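Beta-mannosidase (Trichoderma harzianum, PDB 4CVU) probably hydrolyses terminal beta-linked mannose residues from the non-reducing ends of oligosaccharides, as a fungal member of glycoside hydrolase family 2. Local coordinates at residues A[402-405]-A[406-410]; A[719-722]-A[723-727]. All coordinates share one frame; numbering follows the deposited sequence.

In the fold
Contact 1, residues 402-410, is two and a half turns of helix 401-413; contact 2, residues 719-727, is a hairpin-like loop between strand 702-705 and helix 729-736. Their centres lie about 11 Å apart and they touch: Ser410 OG is a probable hydrogen-bond partner of Trp726 NE1 at 2.9 Å, and Leu720 and Tyr722 pack on Ser410 and Arg403. Contact 1 is partly buried, with cadmium and sodium ions on its carboxylates. Contact 2 is mostly buried, and its Glu721 carboxylate is met by hydroxyls and a water instead of a metal. Asp393 ties both together, in a salt bridge with Arg403 and a hydrogen bond with Tyr722.

Contact 1 of 2, residues A[402-405]-A[406-410]; sequences DRMN and RLFDS. With CD (cadmium ion), chain B; NA (sodium ion), chain C.
The carbonyl oxygens of Asp402, Arg403, Met404 and Asn405 accept the backbone N-H groups of Arg406, Leu407, Phe408 and Asp409, one turn on, in four successive i to i+4 bonds. The straightest in N-H...O angle is Arg406 N to Asp402 O, 3.0 Å long at 167°.

Arg406 folds back down the helix. With CG beside its own backbone N (chi1 -67°) and a bend at chi3, its guanidinium is laid so that Asp402 O and Arg403 CA sit over one face, toward the rim. Its NH2 comes 3.5 Å from Arg403 CG, a contact with the aliphatic part of that side chain, whose own guanidinium makes a salt bridge to Asp393. On another side of the helix, the doubly bent Met404 brings CE alongside Leu407, 4.1 Å from its CD2, and across to Phe408, 3.9 Å from its CE2. Met404 O lies in the plane of the Phe408 ring at its edge. Helix 430-439 packs against Met404 through Trp431 and against Phe408 through Ile435 and Arg439.

The carboxylates carry metals. Asp402 OD2 binds a cadmium ion at 2.2 Å. Asp409 grips a sodium ion unevenly, OD2 at 2.2 Å and OD1 at 3.0 Å, with a water also bound to the ion. Gln919 and Arg439 hydrogen-bond the Asp409 carboxylate as well, and Arg439 reaches Asn405 OD1, linking two side chains one turn apart.

This is the helix of a beta-alpha-beta unit, running from strand 380-389 to the parallel strand 418-421, as expected of the (beta/alpha)8 barrel that forms the catalytic domain in family 2 glycoside hydrolases.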
ATOM      1  N   ASP A 402      19.988  13.296  -9.653  1.00 38.84           N
ATOM      2  CA  ASP A 402      20.185  12.747  -8.312  1.00 38.81           C
ATOM      3  C   ASP A 402      20.108  11.232  -8.284  1.00 37.37           C
ATOM      4  O   ASP A 402      20.945  10.589  -7.671  1.00 35.51           O
ATOM      5  CB  ASP A 402      19.152  13.301  -7.347  1.00 40.53           C
ATOM      6  CG  ASP A 402      19.463  14.702  -6.888  1.00 40.79           C
ATOM      7  OD1 ASP A 402      20.552  15.232  -7.169  1.00 42.90           O
ATOM      8  OD2 ASP A 402      18.587  15.294  -6.204  1.00 42.37           O
ATOM      9  N   ARG A 403      19.079  10.671  -8.925  1.00 37.03           N
ATOM     10  CA  ARG A 403      18.896   9.240  -8.953  1.00 36.63           C
ATOM     11  C   ARG A 403      20.097   8.561  -9.628  1.00 36.02           C
ATOM     12  O   ARG A 403      20.547   7.523  -9.175  1.00 38.83           O
ATOM     13  CB  ARG A 403      17.592   8.838  -9.651  1.00 36.19           C
ATOM     14  CG  ARG A 403      16.352   8.867  -8.758  1.00 37.45           C
ATOM     15  CD  ARG A 403      15.065   8.550  -9.538  1.00 37.30           C
ATOM     16  NE  ARG A 403      15.075   7.139  -9.941  1.00 36.51           N
ATOM     17  CZ  ARG A 403      14.151   6.527 -10.681  1.00 36.45           C
ATOM     18  NH1 ARG A 403      13.081   7.172 -11.074  1.00 36.37           N
ATOM     19  NH2 ARG A 403      14.287   5.215 -10.961  1.00 36.99           N
ATOM     20  N   MET A 404      20.600   9.135 -10.724  1.00 36.02           N
ATOM     21  CA  MET A 404      21.686   8.501 -11.472  1.00 36.45           C
ATOM     22  C   MET A 404      23.039   8.764 -10.792  1.00 36.58           C
ATOM     23  O   MET A 404      23.913   7.909 -10.800  1.00 34.45           O
ATOM     24  CB  MET A 404      21.708   8.970 -12.925  1.00 38.35           C
ATOM     25  CG  MET A 404      20.504   8.493 -13.725  1.00 38.82           C
ATOM     26  SD  MET A 404      20.407   6.690 -13.804  1.00 39.01           S
ATOM     27  CE  MET A 404      22.080   6.280 -14.327  1.00 39.02           C
ATOM     28  N   ASN A 405      23.190   9.919 -10.149  1.00 35.03           N
ATOM     29  CA  ASN A 405      24.373  10.130  -9.324  1.00 36.53           C
ATOM     30  C   ASN A 405      24.499   9.119  -8.160  1.00 36.05           C
ATOM     31  O   ASN A 405      25.587   8.535  -7.971  1.00 35.45           O
ATOM     32  CB  ASN A 405      24.472  11.602  -8.862  1.00 37.69           C
ATOM     33  CG  ASN A 405      25.188  12.482  -9.905  1.00 39.55           C
ATOM     34  OD1 ASN A 405      26.295  12.170 -10.310  1.00 40.51           O
ATOM     35  ND2 ASN A 405      24.551  13.554 -10.337  1.00 40.57           N
ATOM     36  N   ARG A 406      23.391   8.844  -7.449  1.00 34.41           N
ATOM     37  CA  ARG A 406      23.408   7.819  -6.389  1.00 33.06           C
ATOM     38  C   ARG A 406      23.777   6.445  -6.943  1.00 33.04           C
ATOM     39  O   ARG A 406      24.484   5.664  -6.313  1.00 31.74           O
ATOM     40  CB  ARG A 406      22.053   7.703  -5.710  1.00 34.00           C
ATOM     41  CG  ARG A 406      21.685   8.965  -4.903  1.00 34.95           C
ATOM     42  CD  ARG A 406      20.537   8.685  -3.952  1.00 33.91           C
ATOM     43  NE  ARG A 406      19.235   8.543  -4.582  1.00 34.37           N
ATOM     44  CZ  ARG A 406      18.393   9.566  -4.827  1.00 34.97           C
ATOM     45  NH1 ARG A 406      18.725  10.803  -4.577  1.00 33.62           N
ATOM     46  NH2 ARG A 406      17.193   9.327  -5.350  1.00 35.34           N
ATOM     47  N   LEU A 407      23.215   6.127  -8.108  1.00 33.74           N
ATOM     48  CA  LEU A 407      23.549   4.860  -8.766  1.00 33.28           C
ATOM     49  C   LEU A 407      25.038   4.811  -9.130  1.00 34.82           C
ATOM     50  O   LEU A 407      25.689   3.734  -9.016  1.00 35.75           O
ATOM     51  CB  LEU A 407      22.676   4.668 -10.002  1.00 33.10           C
ATOM     52  CG  LEU A 407      22.911   3.386 -10.805  1.00 32.33           C
ATOM     53  CD1 LEU A 407      21.585   2.982 -11.455  1.00 32.29           C
ATOM     54  CD2 LEU A 407      23.951   3.562 -11.878  1.00 32.19           C
ATOM     55  N   PHE A 408      25.584   5.908  -9.639  1.00 33.84           N
ATOM     56  CA  PHE A 408      27.026   5.880  -9.947  1.00 35.53           C
ATOM     57  C   PHE A 408      27.902   5.812  -8.697  1.00 35.62           C
ATOM     58  O   PHE A 408      28.916   5.126  -8.719  1.00 34.55           O
ATOM     59  CB  PHE A 408      27.443   6.998 -10.898  1.00 35.63           C
ATOM     60  CG  PHE A 408      27.276   6.620 -12.334  1.00 36.49           C
ATOM     61  CD1 PHE A 408      28.311   5.967 -13.019  1.00 36.88           C
ATOM     62  CD2 PHE A 408      26.084   6.872 -13.001  1.00 36.62           C
ATOM     63  CE1 PHE A 408      28.165   5.647 -14.370  1.00 36.87           C
ATOM     64  CE2 PHE A 408      25.927   6.525 -14.331  1.00 37.56           C
ATOM     65  CZ  PHE A 408      26.969   5.891 -15.009  1.00 36.82           C
ATOM     66  N   ASP A 409      27.483   6.456  -7.607  1.00 33.95           N
ATOM     67  CA  ASP A 409      28.194   6.273  -6.341  1.00 34.95           C
ATOM     68  C   ASP A 409      28.295   4.780  -6.000  1.00 34.10           C
ATOM     69  O   ASP A 409      29.317   4.342  -5.560  1.00 35.45           O
ATOM     70  CB  ASP A 409      27.479   6.840  -5.158  1.00 33.75           C
ATOM     71  CG  ASP A 409      27.380   8.359  -5.158  1.00 34.59           C
ATOM     72  OD1 ASP A 409      28.077   9.098  -5.859  1.00 34.65           O
ATOM     73  OD2 ASP A 409      26.622   8.811  -4.338  1.00 36.69           O
ATOM     74  N   SER A 410      27.186   4.042  -6.138  1.00 34.95           N
ATOM     75  CA  SER A 410      27.134   2.613  -5.775  1.00 34.89           C
ATOM     76  C   SER A 410      28.003   1.764  -6.706  1.00 34.87           C
ATOM     77  O   SER A 410      28.554   0.729  -6.303  1.00 35.95           O
ATOM     78  CB  SER A 410      25.672   2.106  -5.798  1.00 34.63           C
ATOM     79  OG  SER A 410      24.906   2.707  -4.753  1.00 34.98           O
TER
HETATM   80 CD    CD B1024      19.272  17.345  -5.712  1.00 44.89          CD
HETATM   81 NA    NA C1027      26.843  11.008  -3.968  1.00 30.64          NA
HETATM   82  O   HOH W   1      24.246  11.766  -3.147  1.00 59.06           O

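Contact 2 of 2, residues A[719-722]-A[723-727]; sequences GLEY and DGRWK
Leu720 CD2 sits over one face of the Trp726 indole, 3.7 Å from the centroid of the five-membered ring and 23° off its normal, a CH-pi contact displaced toward the rim where CD1 and NE1 lie. Gly724 O meets the indole at its edge, in the ring plane, while Phe898 stacks on Trp726. The side chains of Glu721 and Arg725 lie side by side; Glu721 OE1 is near the guanidinium plane at its edge, and the carboxylate is turned 35° from it. Glu721 OE1 is 4.5 Å from Arg725 NE, beyond a salt bridge, and touches Arg725 CD at 3.5 Å; Arg725 NH1 hydrogen-bonds His891 O. Glu721 OE2 lies against Lys727 CG and accepts from a water at 2.7 Å that also donates to Trp726 O.

The backbone doubles back through a type I turn, with Gly724 N to Glu721 O closing it at 2.7 Å from above the carbonyl plane. Behind it, Glu721 N bonds Arg725 O and Lys727 N bonds Gly719 O, around the single bridge of Leu720 with Trp726. Asp723 (chi1 75°) bends OD1 round to accept from Arg725 N at 2.9 Å, an Asx turn. At Gly724's backbone angles a CB would jam against the preceding carbonyl O, which calls for glycine.

Glu721 OE1 also bonds Thr605 and Ser602, so an alanine here would probably leave those hydroxyls and the bridging water without their acceptor and uncover the Arg725 and Lys727 chains.

Leu720 and Trp726 face helices 401-413 and 729-736, Lys727 lies against helix 664-692, Asp723 bonds Gln608 of helix 603-609, and Phe898 belongs to strand 895-899.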
ATOM      1  N   GLY A 719      21.452  -6.333  -8.145  1.00 31.93           N
ATOM      2  CA  GLY A 719      22.164  -6.137  -6.914  1.00 31.06           C
ATOM      3  C   GLY A 719      21.662  -4.850  -6.235  1.00 31.76           C
ATOM      4  O   GLY A 719      21.796  -4.721  -5.055  1.00 32.50           O
ATOM      5  N   LEU A 720      21.133  -3.934  -7.002  1.00 32.68           N
ATOM      6  CA  LEU A 720      20.606  -2.637  -6.472  1.00 34.03           C
ATOM      7  C   LEU A 720      19.136  -2.577  -6.803  1.00 35.73           C
ATOM      8  O   LEU A 720      18.748  -2.706  -7.955  1.00 35.64           O
ATOM      9  CB  LEU A 720      21.311  -1.466  -7.116  1.00 34.38           C
ATOM     10  CG  LEU A 720      22.853  -1.424  -7.130  1.00 34.39           C
ATOM     11  CD1 LEU A 720      23.304  -0.193  -7.886  1.00 35.22           C
ATOM     12  CD2 LEU A 720      23.488  -1.479  -5.760  1.00 34.36           C
ATOM     13  N   GLU A 721      18.335  -2.319  -5.776  1.00 36.79           N
ATOM     14  CA  GLU A 721      16.895  -2.356  -5.862  1.00 37.35           C
ATOM     15  C   GLU A 721      16.436  -0.982  -6.407  1.00 39.24           C
ATOM     16  O   GLU A 721      17.265  -0.063  -6.577  1.00 38.52           O
ATOM     17  CB  GLU A 721      16.295  -2.752  -4.472  1.00 37.61           C
ATOM     18  CG  GLU A 721      16.729  -4.140  -3.957  1.00 36.37           C
ATOM     19  CD  GLU A 721      16.370  -4.404  -2.485  1.00 37.00           C
ATOM     20  OE1 GLU A 721      15.615  -3.610  -1.879  1.00 34.39           O
ATOM     21  OE2 GLU A 721      16.797  -5.434  -1.933  1.00 34.78           O
ATOM     22  N   TYR A 722      15.155  -0.893  -6.754  1.00 38.44           N
ATOM     23  CA  TYR A 722      14.616   0.195  -7.519  1.00 39.96           C
ATOM     24  C   TYR A 722      15.047   1.546  -6.972  1.00 40.50           C
ATOM     25  O   TYR A 722      15.401   2.462  -7.745  1.00 38.65           O
ATOM     26  CB  TYR A 722      13.091   0.086  -7.643  1.00 39.59           C
ATOM     27  CG  TYR A 722      12.387   1.257  -8.331  1.00 40.47           C
ATOM     28  CD1 TYR A 722      12.549   1.535  -9.710  1.00 38.89           C
ATOM     29  CD2 TYR A 722      11.550   2.084  -7.604  1.00 40.58           C
ATOM     30  CE1 TYR A 722      11.908   2.610 -10.293  1.00 39.99           C
ATOM     31  CE2 TYR A 722      10.909   3.153  -8.188  1.00 41.89           C
ATOM     32  CZ  TYR A 722      11.070   3.407  -9.552  1.00 41.62           C
ATOM     33  OH  TYR A 722      10.379   4.488 -10.106  1.00 42.36           O
ATOM     34  N   ASP A 723      15.081   1.649  -5.647  1.00 39.84           N
ATOM     35  CA  ASP A 723      15.290   2.981  -5.010  1.00 40.57           C
ATOM     36  C   ASP A 723      16.781   3.171  -4.750  1.00 39.27           C
ATOM     37  O   ASP A 723      17.220   4.188  -4.254  1.00 39.82           O
ATOM     38  CB  ASP A 723      14.451   3.130  -3.763  1.00 41.62           C
ATOM     39  CG  ASP A 723      14.966   2.355  -2.548  1.00 40.30           C
ATOM     40  OD1 ASP A 723      15.831   1.418  -2.603  1.00 38.89           O
ATOM     41  OD2 ASP A 723      14.383   2.673  -1.492  1.00 41.04           O
ATOM     42  N   GLY A 724      17.541   2.129  -5.069  1.00 37.41           N
ATOM     43  CA  GLY A 724      18.969   2.152  -4.867  1.00 38.28           C
ATOM     44  C   GLY A 724      19.511   1.272  -3.754  1.00 36.90           C
ATOM     45  O   GLY A 724      20.718   1.132  -3.664  1.00 36.98           O
ATOM     46  N   ARG A 725      18.630   0.676  -2.925  1.00 36.16           N
ATOM     47  CA  ARG A 725      19.037  -0.052  -1.723  1.00 34.87           C
ATOM     48  C   ARG A 725      19.884  -1.222  -2.188  1.00 33.85           C
ATOM     49  O   ARG A 725      19.501  -1.875  -3.105  1.00 33.94           O
ATOM     50  CB  ARG A 725      17.814  -0.672  -1.006  1.00 35.46           C
ATOM     51  CG  ARG A 725      18.191  -1.512   0.229  1.00 35.30           C
ATOM     52  CD  ARG A 725      17.023  -2.111   0.968  1.00 35.02           C
ATOM     53  NE  ARG A 725      16.326  -1.077   1.733  1.00 35.91           N
ATOM     54  CZ  ARG A 725      16.538  -0.762   3.021  1.00 37.25           C
ATOM     55  NH1 ARG A 725      17.426  -1.408   3.759  1.00 37.35           N
ATOM     56  NH2 ARG A 725      15.836   0.248   3.580  1.00 37.79           N
ATOM     57  N   TRP A 726      20.968  -1.460  -1.495  1.00 34.74           N
ATOM     58  CA  TRP A 726      21.853  -2.603  -1.712  1.00 35.39           C
ATOM     59  C   TRP A 726      21.270  -3.914  -1.170  1.00 36.15           C
ATOM     60  O   TRP A 726      20.917  -4.016  -0.012  1.00 37.16           O
ATOM     61  CB  TRP A 726      23.173  -2.314  -1.046  1.00 35.41           C
ATOM     62  CG  TRP A 726      24.000  -1.315  -1.757  1.00 35.13           C
ATOM     63  CD1 TRP A 726      23.568  -0.258  -2.437  1.00 35.78           C
ATOM     64  CD2 TRP A 726      25.424  -1.327  -1.896  1.00 35.80           C
ATOM     65  NE1 TRP A 726      24.622   0.446  -2.976  1.00 36.28           N
ATOM     66  CE2 TRP A 726      25.776  -0.191  -2.653  1.00 35.23           C
ATOM     67  CE3 TRP A 726      26.435  -2.145  -1.401  1.00 34.20           C
ATOM     68  CZ2 TRP A 726      27.083   0.112  -2.979  1.00 36.07           C
ATOM     69  CZ3 TRP A 726      27.740  -1.831  -1.703  1.00 35.86           C
ATOM     70  CH2 TRP A 726      28.051  -0.719  -2.520  1.00 35.45           C
ATOM     71  N   LYS A 727      21.246  -4.933  -2.018  1.00 37.97           N
ATOM     72  CA  LYS A 727      21.099  -6.302  -1.591  1.00 38.73           C
ATOM     73  C   LYS A 727      22.398  -6.717  -0.923  1.00 39.58           C
ATOM     74  O   LYS A 727      23.302  -5.897  -0.749  1.00 40.20           O
ATOM     75  CB  LYS A 727      20.817  -7.232  -2.786  1.00 38.13           C
ATOM     76  CG  LYS A 727      19.517  -6.931  -3.526  1.00 39.05           C
ATOM     77  CD  LYS A 727      19.083  -8.109  -4.399  1.00 39.00           C
ATOM     78  CE  LYS A 727      17.841  -7.745  -5.219  1.00 40.92           C
ATOM     79  NZ  LYS A 727      17.382  -8.739  -6.236  1.00 41.17           N
TER
HETATM   80  O   HOH W   2      18.308  -5.234   0.276  1.00 43.64           O